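Local coordinates for dihydrodipicolinate synthase (Bacteroides thetaiotaomicron, PDB 4XKY), which catalyses the condensation of pyruvate with aspartate semialdehyde through a Schiff base, an early step on the diaminopimelate route to lysine, at the interface of chains A and B and the interface of chains C and A. Sequence-based numbering; all coordinates share one arbitrary frame. Chains: chain A/B, Dihydrodipicolinate synthase; chain C, Dihydrodipicolinate synthase.

Contact 1: the interface of chains A and B. Residues chain A 194, 198, 238, 242; chain B 174-175, 202.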
ATOM      1  N   GLU A 194     -19.624  12.865  -6.362  1.00 23.53           N
ATOM      2  CA  GLU A 194     -19.668  13.643  -5.119  1.00 24.03           C
ATOM      3  C   GLU A 194     -18.853  14.956  -5.169  1.00 23.41           C
ATOM      4  O   GLU A 194     -19.148  15.886  -4.409  1.00 23.85           O
ATOM      5  CB  GLU A 194     -19.238  12.775  -3.915  1.00 24.48           C
ATOM      6  CG  GLU A 194     -20.192  11.601  -3.660  1.00 24.33           C
ATOM      7  CD  GLU A 194     -19.795  10.349  -4.394  1.00 25.55           C
ATOM      8  OE1 GLU A 194     -18.931  10.434  -5.315  1.00 24.98           O
ATOM      9  OE2 GLU A 194     -20.309   9.265  -4.022  1.00 27.95           O
ATOM     10  N   GLU A 198     -17.943  20.865  -7.131  1.00 25.16           N
ATOM     11  CA  GLU A 198     -16.905  21.739  -6.620  1.00 26.46           C
ATOM     12  C   GLU A 198     -15.811  21.821  -7.672  1.00 24.80           C
ATOM     13  O   GLU A 198     -15.182  22.853  -7.835  1.00 25.03           O
ATOM     14  CB  GLU A 198     -16.349  21.256  -5.244  1.00 28.58           C
ATOM     15  CG  GLU A 198     -15.548  19.952  -5.286  1.00 30.44           C
ATOM     16  CD  GLU A 198     -15.263  19.397  -3.886  1.00 33.91           C
ATOM     17  OE1 GLU A 198     -16.243  19.078  -3.180  1.00 34.27           O
ATOM     18  OE2 GLU A 198     -14.070  19.277  -3.497  1.00 34.46           O
ATOM     19  N   GLN A 238     -26.559  19.388  -4.713  1.00 30.16           N
ATOM     20  CA  GLN A 238     -25.468  18.607  -4.111  1.00 30.66           C
ATOM     21  C   GLN A 238     -25.967  17.731  -2.964  1.00 31.13           C
ATOM     22  O   GLN A 238     -25.555  16.566  -2.832  1.00 28.72           O
ATOM     23  CB  GLN A 238     -24.362  19.521  -3.593  1.00 31.20           C
ATOM     24  CG  GLN A 238     -23.258  18.818  -2.818  1.00 30.32           C
ATOM     25  CD  GLN A 238     -22.383  17.992  -3.744  1.00 29.94           C
ATOM     26  OE1 GLN A 238     -22.618  17.959  -4.961  1.00 29.60           O
ATOM     27  NE2 GLN A 238     -21.369  17.327  -3.185  1.00 30.13           N
ATOM     28  N   MET A 242     -25.554  13.796  -2.570  1.00 26.03           N
ATOM     29  CA  MET A 242     -24.942  13.184  -1.408  1.00 26.78           C
ATOM     30  C   MET A 242     -25.916  12.193  -0.729  1.00 27.58           C
ATOM     31  O   MET A 242     -25.494  11.170  -0.156  1.00 26.60           O
ATOM     32  CB  MET A 242     -24.417  14.233  -0.434  1.00 27.81           C
ATOM     33  CG  MET A 242     -23.195  15.038  -0.938  1.00 28.34           C
ATOM     34  SD  MET A 242     -21.864  14.061  -1.669  1.00 29.74           S
ATOM     35  CE  MET A 242     -21.317  13.112  -0.246  1.00 30.69           C
TER
ATOM     36  N   GLN B 174     -16.760  15.263   1.587  1.00 28.76           N
ATOM     37  CA  GLN B 174     -18.176  15.618   1.332  1.00 30.12           C
ATOM     38  C   GLN B 174     -19.112  14.667   2.106  1.00 29.99           C
ATOM     39  O   GLN B 174     -20.158  15.081   2.601  1.00 28.92           O
ATOM     40  CB  GLN B 174     -18.498  15.625  -0.179  1.00 32.79           C
ATOM     41  CG  GLN B 174     -17.983  16.845  -0.932  1.00 34.15           C
ATOM     42  CD  GLN B 174     -18.580  18.106  -0.365  1.00 37.31           C
ATOM     43  OE1 GLN B 174     -19.786  18.193  -0.248  1.00 40.98           O
ATOM     44  NE2 GLN B 174     -17.744  19.053   0.054  1.00 38.53           N
ATOM     45  N   SER B 175     -18.700  13.408   2.241  1.00 29.46           N
ATOM     46  CA  SER B 175     -19.445  12.414   3.006  1.00 31.13           C
ATOM     47  C   SER B 175     -19.540  12.758   4.467  1.00 28.87           C
ATOM     48  O   SER B 175     -20.588  12.551   5.088  1.00 28.40           O
ATOM     49  CB  SER B 175     -18.808  11.027   2.881  1.00 33.42           C
ATOM     50  OG  SER B 175     -18.846  10.619   1.528  1.00 37.78           O
ATOM     51  N   LEU B 202     -18.234  24.916  -0.782  1.00 30.57           N
ATOM     52  CA  LEU B 202     -19.272  23.947  -0.454  1.00 33.54           C
ATOM     53  C   LEU B 202     -19.513  23.819   1.039  1.00 33.53           C
ATOM     54  O   LEU B 202     -20.044  22.825   1.493  1.00 34.15           O
ATOM     55  CB  LEU B 202     -18.932  22.594  -1.057  1.00 34.88           C
ATOM     56  CG  LEU B 202     -19.582  22.534  -2.456  1.00 40.07           C
ATOM     57  CD1 LEU B 202     -18.902  23.440  -3.477  1.00 40.41           C
ATOM     58  CD2 LEU B 202     -19.679  21.122  -2.988  1.00 41.20           C
TER
HETATM   59  O   HOH W   1     -14.704  19.116  -0.553  1.00 32.50           O
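B:Gln174, A:Glu198, A:Gln238 and A:Met242 all rise from regular helical backbone, whereas B:Leu202, which also touches A:Glu198, sits on loop backbone. B:Gln174 is the shared partner of the three chain A side chains. Its chain bends at chi2 (-60°), which turns the terminal amide between A:Glu198 and A:Gln238. On one side of that amide, A:Gln238 gives a weak hydrogen bond from its amide NE2 to B:Gln174 OE1 at 3.4 Å, with the two amide planes well turned from each other. A:Gln238 NE2 is more firmly engaged within its own chain, donating to A:Glu194 O over 2.9 Å almost in its amide plane, and this second-shell bond helps fix the rotation of the amide. On the other side, B:Gln174 NE2 points at water 1, 3.1 Å away and nearly straight (167° at H). The water also lies 3.0 Å from both A:Glu198 OE1 and A:Glu198 OE2, so it bridges amide to carboxylate; the two planes stand almost perpendicular (88°). Apolar contacts flank this polar strip. The terminal methyl CE of A:Met242 rests 3.8 Å from B:Gln174 CB and lies equally near B:Ser175 CA, while B:Leu202 CD1 reaches A:Glu198 CB, also at 3.8 Å. In the fold, helix 170-179 of chain B packs against helices 196-201 and 231-248 of chain A, in one patch of a two-fold symmetric interface; the same contact recurs with the chains exchanged.

Contact 2: the interface of chains C and A. Residues chain C 52-53, 278-280; chain A 83-85, 110.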
ATOM      1  N   GLN C  52      -0.432 -11.884 -18.944  1.00 41.12           N
ATOM      2  CA  GLN C  52      -1.323 -10.726 -18.926  1.00 46.33           C
ATOM      3  C   GLN C  52      -1.098  -9.791 -20.118  1.00 40.99           C
ATOM      4  O   GLN C  52      -2.072  -9.245 -20.663  1.00 40.91           O
ATOM      5  CB  GLN C  52      -1.122  -9.941 -17.639  1.00 54.05           C
ATOM      6  CG  GLN C  52       0.282  -9.366 -17.520  1.00 60.87           C
ATOM      7  CD  GLN C  52       0.733  -9.212 -16.084  1.00 68.68           C
ATOM      8  OE1 GLN C  52      -0.050  -9.400 -15.150  1.00 72.48           O
ATOM      9  NE2 GLN C  52       2.006  -8.869 -15.898  1.00 71.41           N
ATOM     10  N   SER C  53       0.165  -9.634 -20.537  1.00 33.41           N
ATOM     11  CA  SER C  53       0.517  -8.614 -21.545  1.00 30.34           C
ATOM     12  C   SER C  53       0.395  -9.121 -22.992  1.00 28.08           C
ATOM     13  O   SER C  53       0.475  -8.355 -23.948  1.00 26.51           O
ATOM     14  CB  SER C  53       1.907  -8.033 -21.246  1.00 30.82           C
ATOM     15  OG  SER C  53       2.920  -8.905 -21.719  1.00 34.14           O
ATOM     16  N   ALA C 278       5.651  -5.512 -26.005  1.00 24.41           N
ATOM     17  CA  ALA C 278       5.164  -4.216 -25.574  1.00 25.38           C
ATOM     18  C   ALA C 278       4.105  -4.392 -24.470  1.00 25.93           C
ATOM     19  O   ALA C 278       3.288  -5.316 -24.530  1.00 25.82           O
ATOM     20  CB  ALA C 278       4.566  -3.475 -26.758  1.00 25.78           C
ATOM     21  N   PRO C 279       4.102  -3.497 -23.482  1.00 26.35           N
ATOM     22  CA  PRO C 279       4.837  -2.229 -23.436  1.00 26.91           C
ATOM     23  C   PRO C 279       6.328  -2.271 -23.074  1.00 27.92           C
ATOM     24  O   PRO C 279       6.977  -1.220 -23.077  1.00 27.14           O
ATOM     25  CB  PRO C 279       4.116  -1.474 -22.317  1.00 28.01           C
ATOM     26  CG  PRO C 279       3.678  -2.559 -21.373  1.00 27.17           C
ATOM     27  CD  PRO C 279       3.358  -3.752 -22.234  1.00 27.12           C
ATOM     28  N   PHE C 280       6.851  -3.437 -22.711  1.00 28.96           N
ATOM     29  CA  PHE C 280       8.274  -3.569 -22.410  1.00 31.19           C
ATOM     30  C   PHE C 280       9.052  -3.800 -23.712  1.00 32.14           C
ATOM     31  O   PHE C 280       8.441  -4.035 -24.759  1.00 29.66           O
ATOM     32  CB  PHE C 280       8.493  -4.698 -21.402  1.00 33.10           C
ATOM     33  CG  PHE C 280       7.887  -4.418 -20.040  1.00 36.33           C
ATOM     34  CD1 PHE C 280       8.280  -3.302 -19.301  1.00 38.91           C
ATOM     35  CD2 PHE C 280       6.919  -5.256 -19.503  1.00 37.37           C
ATOM     36  CE1 PHE C 280       7.723  -3.042 -18.052  1.00 41.93           C
ATOM     37  CE2 PHE C 280       6.352  -5.000 -18.261  1.00 37.69           C
ATOM     38  CZ  PHE C 280       6.748  -3.898 -17.538  1.00 40.79           C
TER
ATOM     39  N   THR A  83      -5.015  -5.362 -20.244  1.00 30.12           N
ATOM     40  CA  THR A  83      -3.650  -5.771 -19.946  1.00 33.75           C
ATOM     41  C   THR A  83      -2.844  -6.036 -21.238  1.00 31.17           C
ATOM     42  O   THR A  83      -1.640  -5.928 -21.215  1.00 29.48           O
ATOM     43  CB  THR A  83      -3.628  -7.015 -19.041  1.00 36.23           C
ATOM     44  OG1 THR A  83      -4.327  -8.051 -19.704  1.00 38.65           O
ATOM     45  CG2 THR A  83      -4.348  -6.727 -17.681  1.00 39.04           C
ATOM     46  N   SER A  84      -3.504  -6.356 -22.356  1.00 29.67           N
ATOM     47  CA  SER A  84      -2.796  -6.547 -23.626  1.00 28.80           C
ATOM     48  C   SER A  84      -2.976  -5.324 -24.518  1.00 28.18           C
ATOM     49  O   SER A  84      -4.114  -4.915 -24.837  1.00 25.99           O
ATOM     50  CB  SER A  84      -3.285  -7.814 -24.341  1.00 28.80           C
ATOM     51  OG  SER A  84      -3.011  -7.785 -25.734  1.00 27.41           O
ATOM     52  N   ILE A  85      -1.858  -4.741 -24.933  1.00 26.63           N
ATOM     53  CA  ILE A  85      -1.908  -3.664 -25.924  1.00 26.89           C
ATOM     54  C   ILE A  85      -2.533  -4.085 -27.249  1.00 26.03           C
ATOM     55  O   ILE A  85      -3.347  -3.352 -27.812  1.00 24.24           O
ATOM     56  CB  ILE A  85      -0.535  -3.027 -26.188  1.00 28.59           C
ATOM     57  CG1 ILE A  85      -0.084  -2.239 -24.952  1.00 29.49           C
ATOM     58  CG2 ILE A  85      -0.642  -2.034 -27.330  1.00 29.96           C
ATOM     59  CD1 ILE A  85       1.360  -1.818 -24.989  1.00 30.66           C
ATOM     60  N   TYR A 110       0.535  -3.331 -13.869  1.00 59.50           N
ATOM     61  CA  TYR A 110       1.896  -3.852 -13.813  1.00 56.41           C
ATOM     62  C   TYR A 110       2.994  -2.981 -14.446  1.00 57.63           C
ATOM     63  O   TYR A 110       4.180  -3.158 -14.141  1.00 60.74           O
ATOM     64  CB  TYR A 110       1.917  -5.246 -14.464  1.00 55.37           C
ATOM     65  CG  TYR A 110       1.568  -5.268 -15.938  1.00 50.21           C
ATOM     66  CD1 TYR A 110       2.540  -4.995 -16.892  1.00 48.88           C
ATOM     67  CD2 TYR A 110       0.267  -5.580 -16.381  1.00 49.95           C
ATOM     68  CE1 TYR A 110       2.247  -5.028 -18.243  1.00 47.49           C
ATOM     69  CE2 TYR A 110      -0.038  -5.609 -17.741  1.00 47.24           C
ATOM     70  CZ  TYR A 110       0.969  -5.333 -18.663  1.00 47.70           C
ATOM     71  OH  TYR A 110       0.732  -5.332 -20.017  1.00 47.85           O
TER
HETATM   72  O   HOH W   2       0.675  -5.620 -23.806  1.00 23.40           O
HETATM   73  O   HOH W   3      -0.303  -7.935 -26.391  1.00 26.92           O
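The 3-10 turn 51-53 of chain C directly follows the GTTGE motif of the family, which carries the predicted pyruvate-binding residue C:Thr48, and here C:Gln52 and C:Ser53 meet chain A. C:Gln52 is poorly ordered, but as modelled its chain, extended beyond CG, runs alongside A:Tyr110 in the opposite direction and lays its amide on one ring face. The planes are parallel to within 3°, and C:Gln52 NE2 lies 3.6 Å from A:Tyr110 CG, toward the rim of the ring. Obliquely placed, the ring of C:Phe280 brings CE2 to 4.1 Å from A:Tyr110 CD1. The backbone carbonyl C:Gln52 O accepts a bond from the hydroxyl A:Thr83 OG1 at 2.7 Å, the donor tilted 29° from the carbonyl plane. A:Ile85 sends CD1 over C:Pro279, which follows a cis peptide bond, and reaches its CA at 3.8 Å. Water 2 ties A:Ile85 N, at the start of helix 85-97, to C:Ser53 O and C:Ala278 O; water 3 joins A:Ser84 OG to the same serine carbonyl. Within chain A the phenol is anchored: A:Tyr110 OH donates over 2.7 Å to A:Thr83 O, in the carbonyl plane and at the edge of the ring.

Contact 3: the interface of chains C and A. Residues chain C 83-85, 108, 110; chain A 52-53, 278-280.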
ATOM      1  N   THR C  83      -8.954 -11.702 -15.869  1.00 34.44           N
ATOM      2  CA  THR C  83      -9.923 -10.869 -15.175  1.00 35.75           C
ATOM      3  C   THR C  83     -11.333 -11.350 -15.515  1.00 34.68           C
ATOM      4  O   THR C  83     -12.253 -11.139 -14.730  1.00 35.81           O
ATOM      5  CB  THR C  83      -9.772  -9.384 -15.545  1.00 36.43           C
ATOM      6  OG1 THR C  83      -9.932  -9.238 -16.959  1.00 38.58           O
ATOM      7  CG2 THR C  83      -8.378  -8.886 -15.162  1.00 38.88           C
ATOM      8  N   SER C  84     -11.497 -11.982 -16.678  1.00 32.78           N
ATOM      9  CA  SER C  84     -12.801 -12.558 -17.076  1.00 34.06           C
ATOM     10  C   SER C  84     -12.866 -14.061 -16.832  1.00 32.85           C
ATOM     11  O   SER C  84     -12.086 -14.821 -17.391  1.00 30.70           O
ATOM     12  CB  SER C  84     -13.113 -12.269 -18.551  1.00 34.07           C
ATOM     13  OG  SER C  84     -14.107 -13.153 -19.044  1.00 35.06           O
ATOM     14  N   ILE C  85     -13.839 -14.487 -16.035  1.00 33.87           N
ATOM     15  CA  ILE C  85     -14.020 -15.903 -15.746  1.00 34.83           C
ATOM     16  C   ILE C  85     -14.412 -16.663 -17.001  1.00 34.85           C
ATOM     17  O   ILE C  85     -13.942 -17.769 -17.195  1.00 33.56           O
ATOM     18  CB  ILE C  85     -15.009 -16.148 -14.595  1.00 37.64           C
ATOM     19  CG1 ILE C  85     -14.354 -15.659 -13.295  1.00 39.04           C
ATOM     20  CG2 ILE C  85     -15.370 -17.637 -14.486  1.00 38.32           C
ATOM     21  CD1 ILE C  85     -15.309 -15.558 -12.129  1.00 42.43           C
ATOM     22  N   PRO C 108      -9.005 -12.981  -9.665  1.00 47.15           N
ATOM     23  CA  PRO C 108      -8.650 -11.715 -10.292  1.00 50.07           C
ATOM     24  C   PRO C 108      -8.365 -10.651  -9.229  1.00 52.03           C
ATOM     25  O   PRO C 108      -8.985 -10.683  -8.171  1.00 51.48           O
ATOM     26  CB  PRO C 108      -9.909 -11.365 -11.083  1.00 50.56           C
ATOM     27  CG  PRO C 108     -11.010 -12.033 -10.349  1.00 49.81           C
ATOM     28  CD  PRO C 108     -10.411 -13.334  -9.905  1.00 49.07           C
ATOM     29  N   TYR C 110      -9.035  -7.549  -8.455  1.00 62.89           N
ATOM     30  CA  TYR C 110     -10.068  -6.683  -7.886  1.00 60.49           C
ATOM     31  C   TYR C 110     -10.971  -7.416  -6.905  1.00 64.55           C
ATOM     32  O   TYR C 110     -11.558  -6.799  -6.020  1.00 67.51           O
ATOM     33  CB  TYR C 110     -10.915  -6.041  -8.995  1.00 57.56           C
ATOM     34  CG  TYR C 110     -11.525  -7.029  -9.969  1.00 52.79           C
ATOM     35  CD1 TYR C 110     -10.917  -7.311 -11.192  1.00 49.26           C
ATOM     36  CD2 TYR C 110     -12.706  -7.683  -9.658  1.00 52.85           C
ATOM     37  CE1 TYR C 110     -11.477  -8.225 -12.078  1.00 49.71           C
ATOM     38  CE2 TYR C 110     -13.275  -8.596 -10.523  1.00 52.42           C
ATOM     39  CZ  TYR C 110     -12.669  -8.870 -11.727  1.00 52.06           C
ATOM     40  OH  TYR C 110     -13.295  -9.788 -12.542  1.00 47.65           O
TER
ATOM     41  N   GLN A  52     -13.459  -5.097 -17.063  1.00 41.07           N
ATOM     42  CA  GLN A  52     -12.457  -6.130 -16.862  1.00 48.12           C
ATOM     43  C   GLN A  52     -13.090  -7.488 -16.603  1.00 44.44           C
ATOM     44  O   GLN A  52     -12.520  -8.517 -16.978  1.00 42.35           O
ATOM     45  CB  GLN A  52     -11.452  -5.733 -15.777  1.00 55.21           C
ATOM     46  CG  GLN A  52     -10.576  -4.516 -16.143  1.00 60.31           C
ATOM     47  CD  GLN A  52     -10.029  -4.504 -17.592  1.00 67.30           C
ATOM     48  OE1 GLN A  52     -10.787  -4.468 -18.570  1.00 67.76           O
ATOM     49  NE2 GLN A  52      -8.701  -4.489 -17.727  1.00 69.59           N
ATOM     50  N   SER A  53     -14.287  -7.494 -16.031  1.00 37.92           N
ATOM     51  CA  SER A  53     -14.913  -8.747 -15.701  1.00 38.05           C
ATOM     52  C   SER A  53     -15.630  -9.409 -16.908  1.00 34.97           C
ATOM     53  O   SER A  53     -15.990 -10.573 -16.842  1.00 34.38           O
ATOM     54  CB  SER A  53     -15.778  -8.605 -14.431  1.00 38.18           C
ATOM     55  OG  SER A  53     -17.031  -8.028 -14.673  1.00 40.01           O
ATOM     56  N   ALA A 278     -20.329 -12.506 -12.781  1.00 34.27           N
ATOM     57  CA  ALA A 278     -19.398 -13.242 -11.946  1.00 36.04           C
ATOM     58  C   ALA A 278     -18.001 -12.642 -12.150  1.00 36.07           C
ATOM     59  O   ALA A 278     -17.658 -12.280 -13.267  1.00 35.45           O
ATOM     60  CB  ALA A 278     -19.419 -14.715 -12.314  1.00 37.37           C
ATOM     61  N   PRO A 279     -17.177 -12.587 -11.091  1.00 37.39           N
ATOM     62  CA  PRO A 279     -17.392 -13.260  -9.804  1.00 38.46           C
ATOM     63  C   PRO A 279     -18.316 -12.540  -8.838  1.00 38.64           C
ATOM     64  O   PRO A 279     -18.583 -13.053  -7.757  1.00 39.84           O
ATOM     65  CB  PRO A 279     -15.987 -13.298  -9.201  1.00 38.85           C
ATOM     66  CG  PRO A 279     -15.320 -12.076  -9.738  1.00 38.25           C
ATOM     67  CD  PRO A 279     -15.863 -11.914 -11.139  1.00 38.88           C
ATOM     68  N   PHE A 280     -18.772 -11.348  -9.192  1.00 37.36           N
ATOM     69  CA  PHE A 280     -19.692 -10.651  -8.316  1.00 37.05           C
ATOM     70  C   PHE A 280     -21.106 -11.164  -8.591  1.00 35.63           C
ATOM     71  O   PHE A 280     -21.319 -11.878  -9.583  1.00 34.05           O
ATOM     72  CB  PHE A 280     -19.572  -9.166  -8.528  1.00 37.52           C
ATOM     73  CG  PHE A 280     -18.232  -8.614  -8.142  1.00 40.41           C
ATOM     74  CD1 PHE A 280     -17.816  -8.647  -6.816  1.00 43.04           C
ATOM     75  CD2 PHE A 280     -17.392  -8.036  -9.101  1.00 42.21           C
ATOM     76  CE1 PHE A 280     -16.581  -8.128  -6.446  1.00 45.57           C
ATOM     77  CE2 PHE A 280     -16.159  -7.509  -8.739  1.00 44.60           C
ATOM     78  CZ  PHE A 280     -15.752  -7.559  -7.409  1.00 44.83           C
TER
HETATM   79  O   HOH W   4     -15.375 -12.524 -14.688  1.00 29.09           O
HETATM   80  O   HOH W   5     -16.729 -12.956 -18.118  1.00 32.64           O
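Between A:Ser53 and C:Ile85 sits water 4, held 2.8 Å from the backbone C:Ile85 N, 2.7 Å from A:Ala278 O and 3.0 Å from A:Ser53 O. The N-H of C:Ile85 aims at it almost straight (171° at H). A:Ser53 O also takes water 5, which reaches C:Ser84 OG, so this carbonyl is linked to chain C by two water paths. Next to it A:Gln52 O accepts the hydroxyl C:Thr83 OG1 at 2.7 Å. The A:Gln52 side chain, CG anti to its carbonyl carbon (chi1 -66°) and bent at chi2, turns away from C:Tyr110 and meets C:Thr83 through CB. C:Tyr110 leans on A:Phe280: the rings cross obliquely, with CE2 of C:Tyr110 3.6 Å from CE2 of A:Phe280. C:Tyr110 is probably the family's tyrosine that reaches across the tight dimer toward the partner's active site. The phenol tip meets A:Pro279 end to end, C:Tyr110 OH lying 3.6 Å from A:Pro279 CD, and is steadied by a bond within its own chain to C:Thr83 O at 2.8 Å, in the carbonyl plane (C=O...donor angle 150°). C:Ile85 CD1 packs on the same proline. In the fold, the loop leading into helix 85-97 and C:Tyr110 dock against turn 51-53 and loop 278-280 of chain A.

Contacts 2 and 3 are one arrangement with the chains exchanged, their C-alpha centres about 18 Å apart: the 83-85 loop and Tyr110 of each chain face turn 51-53 and loop 278-280 of the other. They differ chiefly at Gln52, stacked on the tyrosine in contact 2, though that copy is poorly ordered, and turned aside in contact 3. Contact 1 lies about 37 Å from contact 2 and 31 Å from contact 3 and uses other helices. Chain A thus joins two partners through separate surfaces, as expected for the tetramer. The centres of contacts 2 and 3 lie about 15 and 13 Å from active-site C:Tyr136.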